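Local coordinates for protein lectin (PDB 3S18) that agglutinates red blood cells as a chickpea seed albumin with a hemopexin-type beta-propeller fold, probably by binding complex sugars, at residues F169-D174 / L187-Y192; F161-G166 / N204-G209. All coordinates share one frame; numbering follows the deposited sequence.

Contact 1: F169-D174 / L187-Y192; sequences FEAGMD and LFKGEY. With CA (calcium ion), chain D.
In the four-bladed propeller of the hemopexin fold, the last blade begins where loop 169-174 enters the central channel beside strand 184-189, and F169 and K189 meet across that joint. CB of K189 lies 3.5 Å from CE1 of F169, oblique to the ring, and the two side chains run past each other in opposite directions. CB of L187 sits over one face of the F169 ring, 4.0 Å from CE1 of F169, while the carbonyl carbon of F188 lies at the edge in the ring plane. With CG anti to the backbone N (chi1 -171°) and the chain extended beyond it, K189 carries its ammonium back along the loop. There NZ of K189 is 2.8 Å from O of G172, approaching from above the carbonyl plane (42° out of it), and a second acceptor, O of I168, also holds it. The bend at chi2 of M173 turns SD to within 3.9 Å of CD1 of L187. The backbone join is made by N of D174, 2.9 Å from O of F188 and nearly in line with that C=O (163°). Past this bond the chain reaches the channel, whose calcium is also bound by the carbonyl oxygens of N7, D65 and D121, consistent with one ligand from each blade. D174 uses its own carbonyl rather than its carboxylate: its O is 2.4 Å from the calcium.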
ATOM      1  N   PHE A 169     -22.979  18.684  -1.822  1.00 42.39           N
ATOM      2  CA  PHE A 169     -21.610  18.628  -2.302  1.00 41.70           C
ATOM      3  C   PHE A 169     -20.679  19.604  -1.591  1.00 42.05           C
ATOM      4  O   PHE A 169     -19.470  19.411  -1.600  1.00 41.57           O
ATOM      5  CB  PHE A 169     -21.542  18.843  -3.818  1.00 41.23           C
ATOM      6  CG  PHE A 169     -22.187  17.748  -4.623  1.00 41.60           C
ATOM      7  CD1 PHE A 169     -21.609  16.484  -4.703  1.00 40.52           C
ATOM      8  CD2 PHE A 169     -23.370  17.985  -5.314  1.00 42.98           C
ATOM      9  CE1 PHE A 169     -22.204  15.471  -5.451  1.00 40.87           C
ATOM     10  CE2 PHE A 169     -23.975  16.981  -6.067  1.00 43.23           C
ATOM     11  CZ  PHE A 169     -23.390  15.720  -6.138  1.00 42.52           C
ATOM     12  N   GLU A 170     -21.233  20.630  -0.953  1.00 43.32           N
ATOM     13  CA  GLU A 170     -20.412  21.627  -0.271  1.00 43.66           C
ATOM     14  C   GLU A 170     -19.483  21.027   0.809  1.00 43.03           C
ATOM     15  O   GLU A 170     -18.392  21.542   1.043  1.00 42.52           O
ATOM     16  CB  GLU A 170     -21.287  22.764   0.284  1.00 45.32           C
ATOM     17  CG  GLU A 170     -22.034  22.444   1.569  1.00 47.98           C
ATOM     18  CD  GLU A 170     -23.038  23.519   1.955  1.00 52.18           C
ATOM     19  OE1 GLU A 170     -24.060  23.165   2.592  1.00 55.87           O
ATOM     20  OE2 GLU A 170     -22.820  24.706   1.623  1.00 51.24           O
ATOM     21  N   ALA A 171     -19.908  19.925   1.430  1.00 43.38           N
ATOM     22  CA  ALA A 171     -19.136  19.247   2.489  1.00 43.10           C
ATOM     23  C   ALA A 171     -18.205  18.148   1.969  1.00 41.88           C
ATOM     24  O   ALA A 171     -17.521  17.484   2.759  1.00 41.89           O
ATOM     25  CB  ALA A 171     -20.079  18.669   3.561  1.00 44.14           C
ATOM     26  N   GLY A 172     -18.181  17.951   0.652  1.00 40.77           N
ATOM     27  CA  GLY A 172     -17.297  16.953   0.032  1.00 39.37           C
ATOM     28  C   GLY A 172     -17.950  16.146  -1.078  1.00 39.12           C
ATOM     29  O   GLY A 172     -19.188  16.149  -1.224  1.00 39.53           O
ATOM     30  N   MET A 173     -17.132  15.460  -1.873  1.00 37.83           N
ATOM     31  CA  MET A 173     -17.673  14.588  -2.916  1.00 38.11           C
ATOM     32  C   MET A 173     -16.898  13.302  -3.086  1.00 36.14           C
ATOM     33  O   MET A 173     -15.694  13.274  -2.871  1.00 35.92           O
ATOM     34  CB  MET A 173     -17.838  15.311  -4.249  1.00 38.76           C
ATOM     35  CG  MET A 173     -16.640  15.999  -4.745  1.00 42.08           C
ATOM     36  SD  MET A 173     -17.148  17.619  -5.342  1.00 53.61           S
ATOM     37  CE  MET A 173     -17.954  18.269  -3.890  1.00 53.15           C
ATOM     38  N   ASP A 174     -17.614  12.248  -3.464  1.00 34.58           N
ATOM     39  CA  ASP A 174     -17.081  10.889  -3.453  1.00 33.40           C
ATOM     40  C   ASP A 174     -16.287  10.526  -4.707  1.00 30.89           C
ATOM     41  O   ASP A 174     -15.358   9.730  -4.651  1.00 29.68           O
ATOM     42  CB  ASP A 174     -18.207   9.866  -3.217  1.00 34.14           C
ATOM     43  CG  ASP A 174     -18.663   9.809  -1.766  1.00 38.70           C
ATOM     44  OD1 ASP A 174     -17.909  10.330  -0.919  1.00 42.78           O
ATOM     45  OD2 ASP A 174     -19.769   9.239  -1.462  1.00 41.47           O
ATOM     46  N   LEU A 187     -20.102  15.190 -10.781  1.00 29.53           N
ATOM     47  CA  LEU A 187     -19.729  14.955  -9.407  1.00 29.46           C
ATOM     48  C   LEU A 187     -20.681  13.917  -8.843  1.00 29.68           C
ATOM     49  O   LEU A 187     -21.877  13.943  -9.153  1.00 30.01           O
ATOM     50  CB  LEU A 187     -19.835  16.251  -8.598  1.00 29.79           C
ATOM     51  CG  LEU A 187     -19.298  17.550  -9.199  1.00 30.51           C
ATOM     52  CD1 LEU A 187     -19.545  18.709  -8.218  1.00 32.48           C
ATOM     53  CD2 LEU A 187     -17.810  17.443  -9.542  1.00 29.33           C
ATOM     54  N   PHE A 188     -20.166  13.028  -8.003  1.00 28.65           N
ATOM     55  CA  PHE A 188     -21.011  12.019  -7.376  1.00 29.99           C
ATOM     56  C   PHE A 188     -20.871  11.987  -5.870  1.00 30.80           C
ATOM     57  O   PHE A 188     -19.783  12.218  -5.330  1.00 30.76           O
ATOM     58  CB  PHE A 188     -20.697  10.630  -7.932  1.00 29.76           C
ATOM     59  CG  PHE A 188     -20.864  10.522  -9.406  1.00 29.04           C
ATOM     60  CD1 PHE A 188     -22.081  10.149  -9.949  1.00 32.10           C
ATOM     61  CD2 PHE A 188     -19.794  10.779 -10.254  1.00 29.62           C
ATOM     62  CE1 PHE A 188     -22.253  10.051 -11.344  1.00 33.19           C
ATOM     63  CE2 PHE A 188     -19.941  10.686 -11.638  1.00 31.41           C
ATOM     64  CZ  PHE A 188     -21.175  10.318 -12.187  1.00 32.50           C
ATOM     65  N   LYS A 189     -21.976  11.678  -5.200  1.00 32.33           N
ATOM     66  CA  LYS A 189     -21.996  11.516  -3.747  1.00 34.20           C
ATOM     67  C   LYS A 189     -23.245  10.738  -3.345  1.00 35.64           C
ATOM     68  O   LYS A 189     -24.362  11.217  -3.535  1.00 36.66           O
ATOM     69  CB  LYS A 189     -21.981  12.874  -3.044  1.00 34.25           C
ATOM     70  CG  LYS A 189     -21.776  12.764  -1.551  1.00 36.63           C
ATOM     71  CD  LYS A 189     -22.012  14.100  -0.875  1.00 39.74           C
ATOM     72  CE  LYS A 189     -21.338  14.147   0.485  1.00 40.51           C
ATOM     73  NZ  LYS A 189     -21.032  15.552   0.858  1.00 42.03           N
ATOM     74  N   GLY A 190     -23.050   9.546  -2.787  1.00 36.15           N
ATOM     75  CA  GLY A 190     -24.158   8.651  -2.478  1.00 38.34           C
ATOM     76  C   GLY A 190     -24.953   8.332  -3.735  1.00 39.23           C
ATOM     77  O   GLY A 190     -24.377   8.015  -4.785  1.00 38.12           O
ATOM     78  N   GLU A 191     -26.273   8.456  -3.639  1.00 41.06           N
ATOM     79  CA  GLU A 191     -27.160   8.174  -4.769  1.00 42.60           C
ATOM     80  C   GLU A 191     -27.370   9.391  -5.681  1.00 42.51           C
ATOM     81  O   GLU A 191     -28.150   9.328  -6.640  1.00 43.10           O
ATOM     82  CB  GLU A 191     -28.503   7.584  -4.278  1.00 44.37           C
ATOM     83  CG  GLU A 191     -29.263   8.468  -3.292  1.00 48.92           C
ATOM     84  CD  GLU A 191     -29.983   7.683  -2.213  1.00 55.12           C
ATOM     85  OE1 GLU A 191     -29.294   7.146  -1.318  1.00 57.19           O
ATOM     86  OE2 GLU A 191     -31.239   7.618  -2.248  1.00 59.32           O
ATOM     87  N   TYR A 192     -26.676  10.491  -5.377  1.00 42.19           N
ATOM     88  CA  TYR A 192     -26.830  11.759  -6.106  1.00 42.40           C
ATOM     89  C   TYR A 192     -25.659  12.060  -7.023  1.00 41.05           C
ATOM     90  O   TYR A 192     -24.526  11.645  -6.772  1.00 40.03           O
ATOM     91  CB  TYR A 192     -27.031  12.941  -5.132  1.00 43.42           C
ATOM     92  CG  TYR A 192     -28.219  12.771  -4.212  1.00 46.13           C
ATOM     93  CD1 TYR A 192     -29.509  13.101  -4.645  1.00 49.44           C
ATOM     94  CD2 TYR A 192     -28.062  12.258  -2.919  1.00 47.90           C
ATOM     95  CE1 TYR A 192     -30.624  12.927  -3.809  1.00 52.81           C
ATOM     96  CE2 TYR A 192     -29.161  12.077  -2.072  1.00 51.32           C
ATOM     97  CZ  TYR A 192     -30.446  12.415  -2.525  1.00 54.04           C
ATOM     98  OH  TYR A 192     -31.550  12.241  -1.708  1.00 56.55           O
TER
HETATM   99 CA    CA D 229     -13.484   8.532  -3.697  1.00 27.01          CA
HETATM  100  O   HOH W   1     -14.450   8.877  -1.710  1.00 32.04           O
HETATM  101  O   HOH W   2     -11.959   8.291  -1.888  1.00 23.94           O

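Contact 2: F161-G166 / N204-G209; sequences FPCLRG and NDIMGG
C163 overlaps the amide of N204, its SG lying 3.0 Å from ND2 of N204. CB of C163 is 3.5 Å from OD1 of N204. The thiol is brought there by a chi1 of 65°, which sets SG between the backbone N and the carbonyl carbon; N204 has CG in the same kind of position, and its amide reaches across toward the 3-10 turn. ND2 of N204 also comes to the edge of the F161 ring, near its plane and 3.8 Å from CD1 of F161, with ring and amide planes turned 55° apart. On the strand side, I206 directs its CG1 branch at the turn: CD1 of I206 is 3.4 Å from O of C163 and 4.1 Å from CD2 of L164, whose side chain it meets at about a right angle. I196 of the neighbouring strand 192-197 touches both F161 and I206, so one residue links the two segments. The closest backbone approach, 5.2 Å between the CA atoms of C163 and D205, places the turn against the start of strand 205-212. This is side-chain packing at the rim of a beta-propeller, where the segment linking two blades lies against the outermost strand of the next blade.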
ATOM      1  N   PHE A 161     -16.105  26.964  -6.172  1.00 38.54           N
ATOM      2  CA  PHE A 161     -17.294  26.489  -6.858  1.00 38.88           C
ATOM      3  C   PHE A 161     -18.567  27.047  -6.188  1.00 40.58           C
ATOM      4  O   PHE A 161     -19.283  26.308  -5.501  1.00 40.51           O
ATOM      5  CB  PHE A 161     -17.301  24.955  -6.901  1.00 37.62           C
ATOM      6  CG  PHE A 161     -16.153  24.365  -7.680  1.00 36.05           C
ATOM      7  CD1 PHE A 161     -16.274  24.124  -9.042  1.00 35.87           C
ATOM      8  CD2 PHE A 161     -14.952  24.039  -7.042  1.00 34.00           C
ATOM      9  CE1 PHE A 161     -15.205  23.577  -9.772  1.00 35.89           C
ATOM     10  CE2 PHE A 161     -13.881  23.498  -7.753  1.00 34.46           C
ATOM     11  CZ  PHE A 161     -14.001  23.262  -9.119  1.00 34.96           C
ATOM     12  N   PRO A 162     -18.834  28.362  -6.362  1.00 41.96           N
ATOM     13  CA  PRO A 162     -19.995  28.967  -5.688  1.00 43.62           C
ATOM     14  C   PRO A 162     -21.339  28.264  -5.940  1.00 44.17           C
ATOM     15  O   PRO A 162     -22.210  28.332  -5.076  1.00 45.05           O
ATOM     16  CB  PRO A 162     -20.019  30.418  -6.206  1.00 44.60           C
ATOM     17  CG  PRO A 162     -18.858  30.561  -7.166  1.00 43.90           C
ATOM     18  CD  PRO A 162     -17.962  29.376  -6.986  1.00 42.23           C
ATOM     19  N   CYS A 163     -21.483  27.574  -7.077  1.00 44.15           N
ATOM     20  CA  CYS A 163     -22.746  26.893  -7.457  1.00 45.28           C
ATOM     21  C   CYS A 163     -23.127  25.706  -6.562  1.00 44.50           C
ATOM     22  O   CYS A 163     -24.272  25.257  -6.583  1.00 45.14           O
ATOM     23  CB  CYS A 163     -22.737  26.457  -8.936  1.00 45.06           C
ATOM     24  SG  CYS A 163     -21.505  25.172  -9.375  1.00 47.33           S
ATOM     25  N   LEU A 164     -22.170  25.210  -5.780  1.00 43.19           N
ATOM     26  CA  LEU A 164     -22.425  24.094  -4.875  1.00 42.57           C
ATOM     27  C   LEU A 164     -22.831  24.527  -3.463  1.00 43.20           C
ATOM     28  O   LEU A 164     -23.113  23.678  -2.623  1.00 43.02           O
ATOM     29  CB  LEU A 164     -21.217  23.139  -4.813  1.00 41.09           C
ATOM     30  CG  LEU A 164     -20.652  22.531  -6.105  1.00 39.16           C
ATOM     31  CD1 LEU A 164     -19.413  21.715  -5.805  1.00 36.54           C
ATOM     32  CD2 LEU A 164     -21.675  21.696  -6.843  1.00 38.57           C
ATOM     33  N   ARG A 165     -22.846  25.835  -3.203  1.00 44.05           N
ATOM     34  CA  ARG A 165     -23.335  26.382  -1.933  1.00 45.61           C
ATOM     35  C   ARG A 165     -24.789  25.971  -1.693  1.00 46.16           C
ATOM     36  O   ARG A 165     -25.659  26.187  -2.543  1.00 46.13           O
ATOM     37  CB  ARG A 165     -23.226  27.914  -1.905  1.00 46.91           C
ATOM     38  CG  ARG A 165     -21.797  28.453  -1.856  1.00 49.22           C
ATOM     39  CD  ARG A 165     -21.725  29.997  -1.801  1.00 54.97           C
ATOM     40  NE  ARG A 165     -22.318  30.625  -2.988  1.00 58.84           N
ATOM     41  CZ  ARG A 165     -22.147  31.897  -3.350  1.00 61.11           C
ATOM     42  NH1 ARG A 165     -21.385  32.715  -2.627  1.00 60.98           N
ATOM     43  NH2 ARG A 165     -22.743  32.350  -4.449  1.00 62.37           N
ATOM     44  N   GLY A 166     -25.034  25.366  -0.538  1.00 46.53           N
ATOM     45  CA  GLY A 166     -26.372  24.907  -0.171  1.00 47.86           C
ATOM     46  C   GLY A 166     -26.754  23.519  -0.651  1.00 47.55           C
ATOM     47  O   GLY A 166     -27.887  23.080  -0.425  1.00 49.01           O
ATOM     48  N   ASN A 204     -19.787  30.123 -12.086  1.00 76.74           N
ATOM     49  CA  ASN A 204     -20.228  28.935 -12.834  1.00 76.24           C
ATOM     50  C   ASN A 204     -21.698  28.544 -12.553  1.00 76.69           C
ATOM     51  O   ASN A 204     -22.461  29.369 -12.034  1.00 77.87           O
ATOM     52  CB  ASN A 204     -19.283  27.768 -12.524  1.00 74.96           C
ATOM     53  CG  ASN A 204     -19.406  27.260 -11.081  1.00 74.66           C
ATOM     54  OD1 ASN A 204     -19.832  27.982 -10.170  1.00 75.70           O
ATOM     55  ND2 ASN A 204     -19.026  26.004 -10.875  1.00 72.83           N
ATOM     56  N   ASP A 205     -22.093  27.307 -12.895  1.00 75.84           N
ATOM     57  CA  ASP A 205     -23.474  26.805 -12.651  1.00 76.16           C
ATOM     58  C   ASP A 205     -23.686  25.279 -12.746  1.00 74.82           C
ATOM     59  O   ASP A 205     -22.954  24.581 -13.451  1.00 73.83           O
ATOM     60  CB  ASP A 205     -24.493  27.519 -13.560  1.00 78.01           C
ATOM     61  CG  ASP A 205     -24.389  27.091 -15.019  1.00 78.86           C
ATOM     62  OD1 ASP A 205     -23.854  27.878 -15.833  1.00 80.46           O
ATOM     63  OD2 ASP A 205     -24.846  25.974 -15.355  1.00 78.79           O
ATOM     64  N   ILE A 206     -24.708  24.783 -12.040  1.00 74.61           N
ATOM     65  CA  ILE A 206     -25.150  23.385 -12.143  1.00 73.55           C
ATOM     66  C   ILE A 206     -26.236  23.277 -13.215  1.00 74.46           C
ATOM     67  O   ILE A 206     -27.289  23.917 -13.106  1.00 75.58           O
ATOM     68  CB  ILE A 206     -25.740  22.824 -10.806  1.00 73.48           C
ATOM     69  CG1 ILE A 206     -24.767  22.973  -9.634  1.00 71.98           C
ATOM     70  CG2 ILE A 206     -26.127  21.353 -10.962  1.00 73.24           C
ATOM     71  CD1 ILE A 206     -25.367  22.562  -8.294  1.00 70.91           C
ATOM     72  N   MET A 207     -25.984  22.466 -14.242  1.00 73.66           N
ATOM     73  CA  MET A 207     -26.993  22.218 -15.271  1.00 74.39           C
ATOM     74  C   MET A 207     -28.006  21.141 -14.844  1.00 73.75           C
ATOM     75  O   MET A 207     -27.775  19.934 -15.017  1.00 73.01           O
ATOM     76  CB  MET A 207     -26.361  21.910 -16.644  1.00 74.46           C
ATOM     77  CG  MET A 207     -27.382  21.861 -17.809  1.00 77.58           C
ATOM     78  SD  MET A 207     -28.526  23.278 -17.887  1.00 82.20           S
ATOM     79  CE  MET A 207     -29.944  22.569 -18.740  1.00 83.64           C
ATOM     80  N   GLY A 208     -29.121  21.602 -14.277  1.00 73.77           N
ATOM     81  CA  GLY A 208     -30.238  20.734 -13.919  1.00 72.76           C
ATOM     82  C   GLY A 208     -30.448  20.509 -12.432  1.00 71.28           C
ATOM     83  O   GLY A 208     -31.439  19.889 -12.033  1.00 72.17           O
ATOM     84  N   GLY A 209     -29.520  21.005 -11.616  1.00 69.02           N
ATOM     85  CA  GLY A 209     -29.562  20.788 -10.172  1.00 67.09           C
ATOM     86  C   GLY A 209     -29.129  19.383  -9.783  1.00 64.75           C
ATOM     87  O   GLY A 209     -28.768  18.573 -10.637  1.00 64.13           O
TER

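In the fold
Both contacts tie the connection between helix 157-160 and strand 175-178 to the last four-stranded sheet. Contact 1 belongs to the inner part, centred about 12 Å from the centre of the chain, and pairs strand 184-189 with the loop whose last residue, D174, binds the calcium; contact 2 is centred about 18 Å out, on edge strand 205-212. Burial follows this order, with 452 Å² in contact 1 against 267 Å² in contact 2. Chemistry follows it too: the inner contact combines two hydrogen bonds with ring packing, the outer one rests on thiol, amide and aliphatic packing. L164 bridges them, its CD1 lying 3.9 Å from CD1 of L187, and the contact centres are about 13 Å apart.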